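Local coordinates for Serine/threonine-protein kinase Tel1 (Chaetomium thermophilum, PDB 6SKY) that probably acts as a serine/threonine protein kinase that senses DNA damage and activates checkpoint signalling by phosphorylating proteins at Ser/Thr-Gln sites with ATP, at residues G1550-G1555 / N1593-S1598; E1564-W1569 / A1614-S1619; D1601-D1606 / L1630-R1635; D2061-T2066 / A2088-L2093. All coordinates share one frame; numbering follows the deposited sequence.

Contact 1 (G1550-G1555 / N1593-S1598); sequences GNAEKG and NIPPSS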
loop_
_atom_site.group_PDB
_atom_site.type_symbol
_atom_site.label_atom_id
_atom_site.label_comp_id
_atom_site.label_asym_id
_atom_site.label_seq_id
_atom_site.Cartn_x
_atom_site.Cartn_y
_atom_site.Cartn_z
ATOM N N GLY A 1550 -47.399 19.769 -33.573
ATOM C CA GLY A 1550 -46.050 19.453 -34.001
ATOM C C GLY A 1550 -45.662 18.048 -33.585
ATOM O O GLY A 1550 -46.165 17.516 -32.597
ATOM N N ASN A 1551 -44.759 17.447 -34.356
ATOM C CA ASN A 1551 -44.256 16.115 -34.064
ATOM C C ASN A 1551 -42.756 16.098 -34.298
ATOM O O ASN A 1551 -42.168 17.078 -34.760
ATOM C CB ASN A 1551 -44.961 15.046 -34.908
ATOM C CG ASN A 1551 -44.914 15.343 -36.385
ATOM O OD1 ASN A 1551 -43.876 15.216 -37.025
ATOM N ND2 ASN A 1551 -46.051 15.726 -36.942
ATOM N N ALA A 1552 -42.131 14.970 -33.972
ATOM C CA ALA A 1552 -40.694 14.808 -34.127
ATOM C C ALA A 1552 -40.330 13.692 -35.094
ATOM O O ALA A 1552 -39.163 13.294 -35.146
ATOM C CB ALA A 1552 -40.039 14.558 -32.771
ATOM N N GLU A 1553 -41.288 13.182 -35.863
ATOM C CA GLU A 1553 -40.994 12.128 -36.818
ATOM C C GLU A 1553 -40.111 12.644 -37.946
ATOM O O GLU A 1553 -40.078 13.834 -38.255
ATOM C CB GLU A 1553 -42.277 11.549 -37.389
ATOM C CG GLU A 1553 -42.987 10.625 -36.441
ATOM C CD GLU A 1553 -43.808 9.589 -37.168
ATOM O OE1 GLU A 1553 -44.329 9.904 -38.260
ATOM O OE2 GLU A 1553 -43.922 8.455 -36.658
ATOM N N LYS A 1554 -39.396 11.725 -38.578
ATOM C CA LYS A 1554 -38.373 12.083 -39.551
ATOM C C LYS A 1554 -39.011 12.203 -40.929
ATOM O O LYS A 1554 -39.407 11.198 -41.527
ATOM C CB LYS A 1554 -37.254 11.048 -39.550
ATOM C CG LYS A 1554 -35.910 11.604 -39.958
ATOM C CD LYS A 1554 -34.796 10.633 -39.622
ATOM C CE LYS A 1554 -33.439 11.313 -39.716
ATOM N NZ LYS A 1554 -32.325 10.398 -39.345
ATOM N N GLY A 1555 -39.114 13.433 -41.431
ATOM C CA GLY A 1555 -39.588 13.686 -42.776
ATOM C C GLY A 1555 -40.887 14.454 -42.873
ATOM O O GLY A 1555 -41.302 14.781 -43.990
ATOM N N ASN A 1593 -46.023 15.323 -30.225
ATOM C CA ASN A 1593 -46.182 13.900 -30.499
ATOM C C ASN A 1593 -44.783 13.301 -30.589
ATOM O O ASN A 1593 -44.147 13.367 -31.643
ATOM C CB ASN A 1593 -46.973 13.681 -31.778
ATOM C CG ASN A 1593 -47.087 12.226 -32.150
ATOM O OD1 ASN A 1593 -48.037 11.550 -31.763
ATOM N ND2 ASN A 1593 -46.123 11.732 -32.914
ATOM N N ILE A 1594 -44.315 12.724 -29.492
ATOM C CA ILE A 1594 -42.969 12.150 -29.461
ATOM C C ILE A 1594 -43.016 10.753 -30.074
ATOM O O ILE A 1594 -43.891 9.956 -29.708
ATOM C CB ILE A 1594 -42.435 12.117 -28.031
ATOM C CG1 ILE A 1594 -41.121 11.351 -27.953
ATOM C CG2 ILE A 1594 -43.451 11.523 -27.082
ATOM C CD1 ILE A 1594 -40.584 11.239 -26.547
ATOM N N PRO A 1595 -42.129 10.434 -31.015
ATOM C CA PRO A 1595 -42.187 9.126 -31.660
ATOM C C PRO A 1595 -41.948 8.021 -30.653
ATOM O O PRO A 1595 -41.204 8.201 -29.672
ATOM C CB PRO A 1595 -41.057 9.192 -32.695
ATOM C CG PRO A 1595 -40.785 10.625 -32.884
ATOM C CD PRO A 1595 -41.083 11.289 -31.590
ATOM N N PRO A 1596 -42.556 6.855 -30.855
ATOM C CA PRO A 1596 -42.360 5.754 -29.906
ATOM C C PRO A 1596 -40.912 5.306 -29.852
ATOM O O PRO A 1596 -40.292 5.305 -28.786
ATOM C CB PRO A 1596 -43.270 4.649 -30.455
ATOM C CG PRO A 1596 -43.429 4.968 -31.895
ATOM C CD PRO A 1596 -43.398 6.459 -31.995
ATOM N N SER A 1597 -40.367 4.943 -31.004
ATOM C CA SER A 1597 -38.987 4.503 -31.107
ATOM C C SER A 1597 -38.080 5.717 -31.268
ATOM O O SER A 1597 -38.500 6.862 -31.098
ATOM C CB SER A 1597 -38.832 3.526 -32.267
ATOM O OG SER A 1597 -37.466 3.338 -32.585
ATOM N N SER A 1598 -36.819 5.474 -31.588
ATOM C CA SER A 1598 -35.887 6.546 -31.871
ATOM C C SER A 1598 -35.222 6.392 -33.225
ATOM O O SER A 1598 -34.373 7.213 -33.574
ATOM C CB SER A 1598 -34.813 6.635 -30.784
ATOM O OG SER A 1598 -33.968 7.743 -31.009
#
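Two irregular chain segments, 1550-1555 and 1593-1598, lie alongside each other here, and their CA atoms come closest at Asn1551 and Asn1593. From its CB the Asn1551 side chain meets the other segment twice: CB of Asn1551 lies 3.8 Å from the carbonyl O of Asn1593 and 4.0 Å from CB of the same residue. CG then takes the crowded position between the backbone N and the carbonyl carbon (chi1 54°), which turns the amide back over its own chain and away from Asn1593. At the tip, OD1 of Asn1551 accepts a weak hydrogen bond from Glu1553 N at 3.5 Å, while its stronger partner is the hydroxyl of Thr1556, just beyond the segment. An asparagine suits this bend because one short, polar side chain can bind a backbone N-H and a hydroxyl together.

The backbone link follows next along the chain, a weak hydrogen bond from Ala1552 N to Asn1593 O at 3.5 Å. CB of Ala1552 then rests against CD of Pro1595 at 3.6 Å, and the proline CG lies over the Ala1552 carbonyl carbon at 3.8 Å. A methyl group is small enough to fit among Pro1595, Phe1592 and Trp1632. Pro1595 offers a rigid apolar ring with no N-H to satisfy, and the aliphatic part of Glu1553 slides past it, CG of Glu1553 at 4.2 Å from CG of Pro1595. Both segments belong to loops that link helices, and such loop-to-loop packing is consistent with the connections along an alpha solenoid.

Contact 2 (E1564-W1569 / A1614-S1619); sequences EILKDW and AVVWKS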
loop_
_atom_site.group_PDB
_atom_site.type_symbol
_atom_site.label_atom_id
_atom_site.label_comp_id
_atom_site.label_asym_id
_atom_site.label_seq_id
_atom_site.Cartn_x
_atom_site.Cartn_y
_atom_site.Cartn_z
ATOM N N GLU A 1564 -35.396 23.335 -38.272
ATOM C CA GLU A 1564 -34.895 24.584 -38.838
ATOM C C GLU A 1564 -34.859 25.689 -37.797
ATOM O O GLU A 1564 -33.878 26.430 -37.708
ATOM C CB GLU A 1564 -35.754 25.010 -40.026
ATOM C CG GLU A 1564 -35.539 24.202 -41.290
ATOM C CD GLU A 1564 -34.200 24.480 -41.944
ATOM O OE1 GLU A 1564 -33.510 25.431 -41.522
ATOM O OE2 GLU A 1564 -33.836 23.745 -42.885
ATOM N N ILE A 1565 -35.923 25.817 -37.005
ATOM C CA ILE A 1565 -35.965 26.839 -35.963
ATOM C C ILE A 1565 -34.854 26.619 -34.948
ATOM O O ILE A 1565 -34.184 27.566 -34.524
ATOM C CB ILE A 1565 -37.343 26.851 -35.285
ATOM C CG1 ILE A 1565 -38.412 27.297 -36.269
ATOM C CG2 ILE A 1565 -37.328 27.754 -34.085
ATOM C CD1 ILE A 1565 -39.796 27.104 -35.750
ATOM N N LEU A 1566 -34.639 25.369 -34.540
ATOM C CA LEU A 1566 -33.598 25.089 -33.559
ATOM C C LEU A 1566 -32.215 25.355 -34.135
ATOM O O LEU A 1566 -31.386 26.011 -33.499
ATOM C CB LEU A 1566 -33.709 23.648 -33.069
ATOM C CG LEU A 1566 -34.967 23.263 -32.298
ATOM C CD1 LEU A 1566 -34.876 21.822 -31.885
ATOM C CD2 LEU A 1566 -35.161 24.153 -31.097
ATOM N N LYS A 1567 -31.947 24.853 -35.339
ATOM C CA LYS A 1567 -30.658 25.086 -35.975
ATOM C C LYS A 1567 -30.394 26.570 -36.188
ATOM O O LYS A 1567 -29.247 27.015 -36.087
ATOM C CB LYS A 1567 -30.611 24.329 -37.298
ATOM C CG LYS A 1567 -29.388 24.571 -38.145
ATOM C CD LYS A 1567 -29.442 23.699 -39.389
ATOM C CE LYS A 1567 -28.229 23.910 -40.277
ATOM N NZ LYS A 1567 -28.217 22.975 -41.436
ATOM N N ASP A 1568 -31.439 27.349 -36.469
ATOM C CA ASP A 1568 -31.286 28.786 -36.646
ATOM C C ASP A 1568 -31.061 29.494 -35.320
ATOM O O ASP A 1568 -30.360 30.508 -35.271
ATOM C CB ASP A 1568 -32.525 29.342 -37.342
ATOM C CG ASP A 1568 -32.550 30.849 -37.373
ATOM O OD1 ASP A 1568 -31.893 31.435 -38.256
ATOM O OD2 ASP A 1568 -33.231 31.447 -36.517
ATOM N N TRP A 1569 -31.656 28.981 -34.246
ATOM C CA TRP A 1569 -31.503 29.592 -32.931
ATOM C C TRP A 1569 -30.042 29.633 -32.515
ATOM O O TRP A 1569 -29.543 30.666 -32.058
ATOM C CB TRP A 1569 -32.335 28.812 -31.922
ATOM C CG TRP A 1569 -32.559 29.477 -30.631
ATOM C CD1 TRP A 1569 -31.845 30.492 -30.093
ATOM C CD2 TRP A 1569 -33.590 29.169 -29.698
ATOM N NE1 TRP A 1569 -32.364 30.841 -28.875
ATOM C CE2 TRP A 1569 -33.442 30.041 -28.613
ATOM C CE3 TRP A 1569 -34.628 28.241 -29.682
ATOM C CZ2 TRP A 1569 -34.289 30.011 -27.521
ATOM C CZ3 TRP A 1569 -35.465 28.213 -28.602
ATOM C CH2 TRP A 1569 -35.294 29.090 -27.534
ATOM N N ALA A 1614 -27.734 22.009 -26.715
ATOM C CA ALA A 1614 -27.768 23.330 -26.102
ATOM C C ALA A 1614 -29.022 24.089 -26.503
ATOM O O ALA A 1614 -29.678 24.716 -25.663
ATOM C CB ALA A 1614 -26.522 24.114 -26.492
ATOM N N VAL A 1615 -29.392 24.012 -27.779
ATOM C CA VAL A 1615 -30.564 24.727 -28.261
ATOM C C VAL A 1615 -31.841 24.061 -27.774
ATOM O O VAL A 1615 -32.826 24.737 -27.473
ATOM C CB VAL A 1615 -30.524 24.830 -29.791
ATOM C CG1 VAL A 1615 -31.689 25.630 -30.279
ATOM C CG2 VAL A 1615 -29.235 25.471 -30.228
ATOM N N VAL A 1616 -31.852 22.731 -27.678
ATOM C CA VAL A 1616 -33.050 22.072 -27.173
ATOM C C VAL A 1616 -33.251 22.370 -25.695
ATOM O O VAL A 1616 -34.387 22.484 -25.234
ATOM C CB VAL A 1616 -32.990 20.563 -27.449
ATOM C CG1 VAL A 1616 -34.120 19.858 -26.755
ATOM C CG2 VAL A 1616 -33.079 20.319 -28.928
ATOM N N TRP A 1617 -32.175 22.524 -24.928
ATOM C CA TRP A 1617 -32.348 22.962 -23.549
ATOM C C TRP A 1617 -32.814 24.407 -23.488
ATOM O O TRP A 1617 -33.701 24.745 -22.699
ATOM C CB TRP A 1617 -31.057 22.800 -22.756
ATOM C CG TRP A 1617 -31.156 23.456 -21.432
ATOM C CD1 TRP A 1617 -30.461 24.538 -21.001
ATOM C CD2 TRP A 1617 -32.040 23.100 -20.371
ATOM N NE1 TRP A 1617 -30.843 24.870 -19.731
ATOM C CE2 TRP A 1617 -31.814 23.998 -19.322
ATOM C CE3 TRP A 1617 -32.997 22.098 -20.203
ATOM C CZ2 TRP A 1617 -32.509 23.929 -18.127
ATOM C CZ3 TRP A 1617 -33.680 22.032 -19.023
ATOM C CH2 TRP A 1617 -33.435 22.937 -17.999
ATOM N N LYS A 1618 -32.220 25.276 -24.302
ATOM C CA LYS A 1618 -32.673 26.657 -24.371
ATOM C C LYS A 1618 -34.154 26.743 -24.699
ATOM O O LYS A 1618 -34.842 27.656 -24.237
ATOM C CB LYS A 1618 -31.859 27.404 -25.416
ATOM C CG LYS A 1618 -31.515 28.813 -25.053
ATOM C CD LYS A 1618 -30.676 29.427 -26.140
ATOM C CE LYS A 1618 -29.436 28.608 -26.376
ATOM N NZ LYS A 1618 -28.674 29.115 -27.537
ATOM N N SER A 1619 -34.658 25.799 -25.489
ATOM C CA SER A 1619 -36.063 25.811 -25.873
ATOM C C SER A 1619 -36.959 25.389 -24.721
ATOM O O SER A 1619 -37.952 26.059 -24.422
ATOM C CB SER A 1619 -36.275 24.898 -27.070
ATOM O OG SER A 1619 -37.638 24.566 -27.202
#
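Trp1569 has the largest share of this helix-to-helix contact. CG stands anti to the backbone N, which sends the indole from the last turn of helix 1557-1569 across helix 1606-1619. CB of Lys1618 sits over one face of the ring, offset toward the rim, and its chain runs on along the indole until CD lies 3.5 Å from Trp1569 NE1. At the six-membered ring, CZ3 of Trp1569 meets CB of Ser1619 at 3.7 Å. Near the root of the side chain, CG1 of Val1615 approaches CB of Trp1569 to 3.6 Å and also touches Leu1566, whose CD2 is 3.9 Å away. The other Leu1566 methyl, CD1, reaches CG2 of Val1616 at 3.8 Å. A valine suits position Val1615, since its short, branched side chain lets CG1 press against both leucine and tryptophan.

Further out, Arg1581 makes a cation-pi interaction with the Trp1569 ring, and Leu1585 also touches it, so helix 1578-1588 helps to hold the indole in place. An alanine in place of Trp1569 would remove the ring that rests against Val1615, Lys1618 and Ser1619 and pairs with Arg1581, and would probably loosen the packing at this end of the helix. The hydroxyl of Ser1619 is turned to a different partner, a hydrogen bond with the Tyr1629 hydroxyl. The segment axes pass 9.4 Å apart at 104°, so the two segments cross nearly at a right angle. Helix 1627-1644 packs beside both, with Trp1632 against Leu1566 and Val1636 against Val1616, while helix 1530-1543 touches Glu1564 on the first helix.

Contact 3 (D1601-D1606 / L1630-R1635); sequences DVIETD and LAWAGR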
loop_
_atom_site.group_PDB
_atom_site.type_symbol
_atom_site.label_atom_id
_atom_site.label_comp_id
_atom_site.label_asym_id
_atom_site.label_seq_id
_atom_site.Cartn_x
_atom_site.Cartn_y
_atom_site.Cartn_z
ATOM N N ASP A 1601 -37.032 9.144 -35.328
ATOM C CA ASP A 1601 -36.944 10.430 -34.664
ATOM C C ASP A 1601 -36.087 11.384 -35.482
ATOM O O ASP A 1601 -35.132 10.975 -36.143
ATOM C CB ASP A 1601 -36.362 10.262 -33.262
ATOM C CG ASP A 1601 -36.608 11.455 -32.383
ATOM O OD1 ASP A 1601 -36.276 12.577 -32.800
ATOM O OD2 ASP A 1601 -37.136 11.275 -31.271
ATOM N N VAL A 1602 -36.442 12.668 -35.433
ATOM C CA VAL A 1602 -35.702 13.663 -36.195
ATOM C C VAL A 1602 -34.298 13.840 -35.642
ATOM O O VAL A 1602 -33.399 14.277 -36.367
ATOM C CB VAL A 1602 -36.474 14.996 -36.226
ATOM C CG1 VAL A 1602 -36.509 15.641 -34.857
ATOM C CG2 VAL A 1602 -35.879 15.933 -37.247
ATOM N N ILE A 1603 -34.080 13.497 -34.377
ATOM C CA ILE A 1603 -32.753 13.430 -33.782
ATOM C C ILE A 1603 -32.574 12.010 -33.271
ATOM O O ILE A 1603 -33.213 11.613 -32.289
ATOM C CB ILE A 1603 -32.568 14.451 -32.655
ATOM C CG1 ILE A 1603 -32.631 15.869 -33.213
ATOM C CG2 ILE A 1603 -31.250 14.219 -31.957
ATOM C CD1 ILE A 1603 -32.294 16.931 -32.210
ATOM N N GLU A 1604 -31.719 11.239 -33.937
ATOM C CA GLU A 1604 -31.525 9.836 -33.598
ATOM C C GLU A 1604 -30.072 9.429 -33.405
ATOM O O GLU A 1604 -29.829 8.367 -32.823
ATOM C CB GLU A 1604 -32.145 8.939 -34.675
ATOM C CG GLU A 1604 -31.380 8.901 -35.974
ATOM C CD GLU A 1604 -32.109 8.127 -37.055
ATOM O OE1 GLU A 1604 -33.229 8.535 -37.426
ATOM O OE2 GLU A 1604 -31.563 7.109 -37.531
ATOM N N THR A 1605 -29.111 10.216 -33.862
ATOM C CA THR A 1605 -27.700 9.915 -33.700
ATOM C C THR A 1605 -27.157 10.656 -32.486
ATOM O O THR A 1605 -27.731 11.642 -32.028
ATOM C CB THR A 1605 -26.925 10.307 -34.960
ATOM O OG1 THR A 1605 -27.623 9.825 -36.111
ATOM C CG2 THR A 1605 -25.539 9.706 -34.964
ATOM N N ASP A 1606 -26.050 10.147 -31.947
ATOM C CA ASP A 1606 -25.404 10.824 -30.831
ATOM C C ASP A 1606 -24.823 12.164 -31.252
ATOM O O ASP A 1606 -24.711 13.077 -30.426
ATOM C CB ASP A 1606 -24.312 9.937 -30.244
ATOM C CG ASP A 1606 -24.863 8.691 -29.584
ATOM O OD1 ASP A 1606 -25.482 7.863 -30.287
ATOM O OD2 ASP A 1606 -24.675 8.536 -28.361
ATOM N N LEU A 1630 -41.626 18.116 -23.456
ATOM C CA LEU A 1630 -40.618 17.990 -22.412
ATOM C C LEU A 1630 -40.025 16.593 -22.371
ATOM O O LEU A 1630 -38.836 16.443 -22.091
ATOM C CB LEU A 1630 -41.203 18.346 -21.054
ATOM C CG LEU A 1630 -41.437 19.828 -20.824
ATOM C CD1 LEU A 1630 -41.608 20.088 -19.361
ATOM C CD2 LEU A 1630 -40.294 20.627 -21.364
ATOM N N ALA A 1631 -40.817 15.566 -22.663
ATOM C CA ALA A 1631 -40.252 14.227 -22.763
ATOM C C ALA A 1631 -39.274 14.128 -23.921
ATOM O O ALA A 1631 -38.208 13.522 -23.791
ATOM C CB ALA A 1631 -41.360 13.195 -22.913
ATOM N N TRP A 1632 -39.611 14.723 -25.064
ATOM C CA TRP A 1632 -38.694 14.704 -26.200
ATOM C C TRP A 1632 -37.413 15.478 -25.896
ATOM O O TRP A 1632 -36.311 15.040 -26.251
ATOM C CB TRP A 1632 -39.400 15.264 -27.430
ATOM C CG TRP A 1632 -38.550 15.344 -28.637
ATOM C CD1 TRP A 1632 -38.279 14.345 -29.513
ATOM C CD2 TRP A 1632 -37.861 16.496 -29.118
ATOM N NE1 TRP A 1632 -37.452 14.798 -30.503
ATOM C CE2 TRP A 1632 -37.183 16.120 -30.281
ATOM C CE3 TRP A 1632 -37.745 17.806 -28.669
ATOM C CZ2 TRP A 1632 -36.407 17.004 -31.000
ATOM C CZ3 TRP A 1632 -36.977 18.675 -29.379
ATOM C CH2 TRP A 1632 -36.315 18.276 -30.532
ATOM N N ALA A 1633 -37.533 16.625 -25.234
ATOM C CA ALA A 1633 -36.354 17.396 -24.871
ATOM C C ALA A 1633 -35.491 16.644 -23.875
ATOM O O ALA A 1633 -34.262 16.717 -23.931
ATOM C CB ALA A 1633 -36.766 18.747 -24.299
ATOM N N GLY A 1634 -36.115 15.918 -22.953
ATOM C CA GLY A 1634 -35.350 15.082 -22.049
ATOM C C GLY A 1634 -34.631 13.963 -22.764
ATOM O O GLY A 1634 -33.503 13.630 -22.427
ATOM N N ARG A 1635 -35.272 13.368 -23.761
ATOM C CA ARG A 1635 -34.604 12.328 -24.530
ATOM C C ARG A 1635 -33.388 12.878 -25.265
ATOM O O ARG A 1635 -32.331 12.242 -25.297
ATOM C CB ARG A 1635 -35.589 11.705 -25.505
ATOM C CG ARG A 1635 -35.251 10.315 -25.906
ATOM C CD ARG A 1635 -35.948 9.981 -27.184
ATOM N NE ARG A 1635 -37.093 9.108 -26.993
ATOM C CZ ARG A 1635 -37.943 8.796 -27.961
ATOM N NH1 ARG A 1635 -37.777 9.301 -29.171
ATOM N NH2 ARG A 1635 -38.959 7.989 -27.719
#
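An Asx turn at Asp1601 shapes the chain just ahead of helix 1606-1619 and presents a carboxylate to helix 1627-1644. OD1 of Asp1601 accepts an almost straight hydrogen bond from Ile1603 N at 2.9 Å, which closes the turn. The Ile1603 N-H meets OD1 from above the carboxylate plane. CG of Asp1601 stands anti to its backbone N, and this sends the carboxylate to the helix, with OD1 toward Trp1632 NE1 and OD2 toward Arg1635 NH1.

Trp1632 has the most surface buried here. Its NE1 gives OD1 of Asp1601 a weak hydrogen bond, 3.4 Å long but nearly linear at 169°. The acid lies at the edge of the indole, near its plane, and the two planes are only 13° apart. The benzene part of the same ring meets the side chains that follow in the turn: CG1 of Val1602 lies 4.1 Å from CZ2 of Trp1632, and CD1 of Ile1603 lies 4.3 Å from that same CZ2. Tryptophan suits the site because it joins one N-H to a broad apolar surface, which Phe1592 and Tyr1629 also meet.

An alanine in place of Asp1601 would lose the turn-closing acceptor and both links to the helix, and would probably let this loop drift from Trp1632 and Arg1635. The guanidinium is held further by loop 1593-1598, its NH2 bonding to Pro1595 O. Its positive charge is likely to help keep the buried acid ionised. Asp1601 and Arg1635 meet tip to tip in a salt bridge, OD2 of Asp1601 3.0 Å from NH1 of Arg1635 and near the guanidinium plane.

Contact 4 (D2061-T2066 / A2088-L2093); sequences DGLKNT and AALTEL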
loop_
_atom_site.group_PDB
_atom_site.type_symbol
_atom_site.label_atom_id
_atom_site.label_comp_id
_atom_site.label_asym_id
_atom_site.label_seq_id
_atom_site.Cartn_x
_atom_site.Cartn_y
_atom_site.Cartn_z
ATOM N N ASP A 2061 -42.866 9.619 -18.599
ATOM C CA ASP A 2061 -43.176 10.419 -17.422
ATOM C C ASP A 2061 -41.916 10.734 -16.628
ATOM O O ASP A 2061 -41.769 11.841 -16.095
ATOM C CB ASP A 2061 -44.194 9.692 -16.554
ATOM C CG ASP A 2061 -44.815 10.594 -15.504
ATOM O OD1 ASP A 2061 -44.433 11.782 -15.423
ATOM O OD2 ASP A 2061 -45.693 10.117 -14.757
ATOM N N GLY A 2062 -40.988 9.779 -16.552
ATOM C CA GLY A 2062 -39.735 10.038 -15.862
ATOM C C GLY A 2062 -38.915 11.122 -16.530
ATOM O O GLY A 2062 -38.386 12.014 -15.867
ATOM N N LEU A 2063 -38.798 11.056 -17.856
ATOM C CA LEU A 2063 -38.056 12.079 -18.593
ATOM C C LEU A 2063 -38.674 13.456 -18.405
ATOM O O LEU A 2063 -37.966 14.446 -18.178
ATOM C CB LEU A 2063 -38.006 11.726 -20.075
ATOM C CG LEU A 2063 -37.215 10.492 -20.489
ATOM C CD1 LEU A 2063 -37.502 10.143 -21.916
ATOM C CD2 LEU A 2063 -35.746 10.732 -20.304
ATOM N N LYS A 2064 -39.998 13.535 -18.492
ATOM C CA LYS A 2064 -40.696 14.803 -18.327
ATOM C C LYS A 2064 -40.466 15.391 -16.943
ATOM O O LYS A 2064 -40.162 16.580 -16.803
ATOM C CB LYS A 2064 -42.176 14.572 -18.585
ATOM C CG LYS A 2064 -43.056 15.773 -18.578
ATOM C CD LYS A 2064 -44.484 15.296 -18.588
ATOM C CE LYS A 2064 -44.662 14.150 -19.570
ATOM N NZ LYS A 2064 -45.743 13.215 -19.167
ATOM N N ASN A 2065 -40.611 14.573 -15.903
ATOM C CA ASN A 2065 -40.420 15.074 -14.549
ATOM C C ASN A 2065 -38.979 15.496 -14.303
ATOM O O ASN A 2065 -38.727 16.492 -13.616
ATOM C CB ASN A 2065 -40.843 14.013 -13.544
ATOM C CG ASN A 2065 -42.288 13.624 -13.695
ATOM O OD1 ASN A 2065 -43.158 14.478 -13.843
ATOM N ND2 ASN A 2065 -42.558 12.328 -13.668
ATOM N N THR A 2066 -38.015 14.757 -14.854
ATOM C CA THR A 2066 -36.620 15.132 -14.664
ATOM C C THR A 2066 -36.313 16.469 -15.318
ATOM O O THR A 2066 -35.597 17.295 -14.745
ATOM C CB THR A 2066 -35.702 14.048 -15.209
ATOM O OG1 THR A 2066 -35.962 12.821 -14.532
ATOM C CG2 THR A 2066 -34.276 14.423 -14.982
ATOM N N ALA A 2088 -29.831 10.258 -18.899
ATOM C CA ALA A 2088 -29.075 9.337 -19.748
ATOM C C ALA A 2088 -29.482 7.886 -19.515
ATOM O O ALA A 2088 -29.597 7.101 -20.465
ATOM C CB ALA A 2088 -27.585 9.520 -19.509
ATOM N N ALA A 2089 -29.710 7.512 -18.257
ATOM C CA ALA A 2089 -30.164 6.163 -17.936
ATOM C C ALA A 2089 -31.529 5.869 -18.541
ATOM O O ALA A 2089 -31.743 4.802 -19.127
ATOM C CB ALA A 2089 -30.202 5.981 -16.425
ATOM N N LEU A 2090 -32.477 6.794 -18.386
ATOM C CA LEU A 2090 -33.798 6.594 -18.972
ATOM C C LEU A 2090 -33.732 6.517 -20.489
ATOM O O LEU A 2090 -34.493 5.768 -21.105
ATOM C CB LEU A 2090 -34.744 7.705 -18.542
ATOM C CG LEU A 2090 -35.177 7.732 -17.084
ATOM C CD1 LEU A 2090 -35.753 9.071 -16.754
ATOM C CD2 LEU A 2090 -36.190 6.673 -16.830
ATOM N N THR A 2091 -32.811 7.249 -21.107
ATOM C CA THR A 2091 -32.687 7.186 -22.558
ATOM C C THR A 2091 -32.122 5.849 -23.022
ATOM O O THR A 2091 -32.577 5.302 -24.028
ATOM C CB THR A 2091 -31.828 8.344 -23.051
ATOM O OG1 THR A 2091 -32.440 9.571 -22.661
ATOM C CG2 THR A 2091 -31.721 8.326 -24.535
ATOM N N GLU A 2092 -31.141 5.294 -22.307
ATOM C CA GLU A 2092 -30.632 3.975 -22.695
ATOM C C GLU A 2092 -31.677 2.886 -22.483
ATOM O O GLU A 2092 -31.798 1.959 -23.296
ATOM C CB GLU A 2092 -29.356 3.646 -21.924
ATOM C CG GLU A 2092 -28.148 4.474 -22.348
ATOM C CD GLU A 2092 -26.922 4.247 -21.474
ATOM O OE1 GLU A 2092 -27.085 4.036 -20.251
ATOM O OE2 GLU A 2092 -25.794 4.282 -22.010
ATOM N N LEU A 2093 -32.435 2.977 -21.391
ATOM C CA LEU A 2093 -33.565 2.075 -21.194
ATOM C C LEU A 2093 -34.533 2.143 -22.367
ATOM O O LEU A 2093 -34.922 1.113 -22.929
ATOM C CB LEU A 2093 -34.273 2.422 -19.888
ATOM C CG LEU A 2093 -35.534 1.666 -19.502
ATOM C CD1 LEU A 2093 -35.320 0.200 -19.619
ATOM C CD2 LEU A 2093 -35.914 2.007 -18.098
#
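Consecutive antiparallel helices, 2052-2070 and 2077-2097, form a helical hairpin in the FAT domain, whose family belongs to the TPR clan of helical repeats. Where segments 2061-2066 and 2088-2093 face each other, their axes approach to 10.0 Å and their directions differ by 159°.

Leu2090 has the largest share of the interface. Its CG stands anti to the carbonyl carbon, so that the side chain reaches the backbone of the other helix. There CD1 of Leu2090 lies 3.8 Å from C of Gly2062 and close to the N of Leu2063. Glycine suits the position facing this methyl, because a beta carbon on Gly2062 would point toward Leu2090 and crowd its CD1. Leu2063 slides past Leu2090 in the opposite direction, and its CD2 rests on CB of Leu2090 at 3.6 Å. The same CD2 of Leu2063 comes to 4.2 Å from OG1 of Thr2091, whose hydroxyl is already hydrogen-bonded to Leu2087 O one turn back. Leucines suit such a seam, since their forked ends can wedge past one another without any polar group to satisfy.

Thr2066 stands at the margin, with OG1 4.4 Å from CD1 of Leu2090. That hydroxyl donates to Gly2062 O at 2.9 Å, coming from above the carbonyl plane, and the same oxygen also takes the helical bond from Thr2066 N. Threonine can thus lie in an apolar interface with its hydroxyl satisfied by its own helix. On one side, helix 2035-2047 closes over Leu2090 and Thr2066 through Thr2038. Helix 1627-1644 packs on Lys2064 and Thr2091, and helix 2124-2143 covers Ala2088 and Ala2089.

Helix 1627-1644 ties the four sites together. It forms half of contact 3, touches Ile1594 of contact 1 through Arg1635, packs through Ala1633 on Val1616 of contact 2, and lies against both helices of contact 4 through the Leu1630 side chain and the Arg1635 carbonyl. Contacts 1 and 3 share the loop between helices 1578-1588 and 1606-1619, and touch by a probable Ala1552-Val1602 backbone hydrogen bond and the Lys1554-Glu1604 salt bridge. Contact 1 is mostly buried, with Asn1593 exposed, and mixes weak polar links with proline packing. Contact 3, wholly buried, combines a salt bridge and a weak indole hydrogen bond with apolar packing. Contacts 2 and 4 are mainly apolar helix pairs, one nearly perpendicular and aromatic, the other antiparallel and aliphatic.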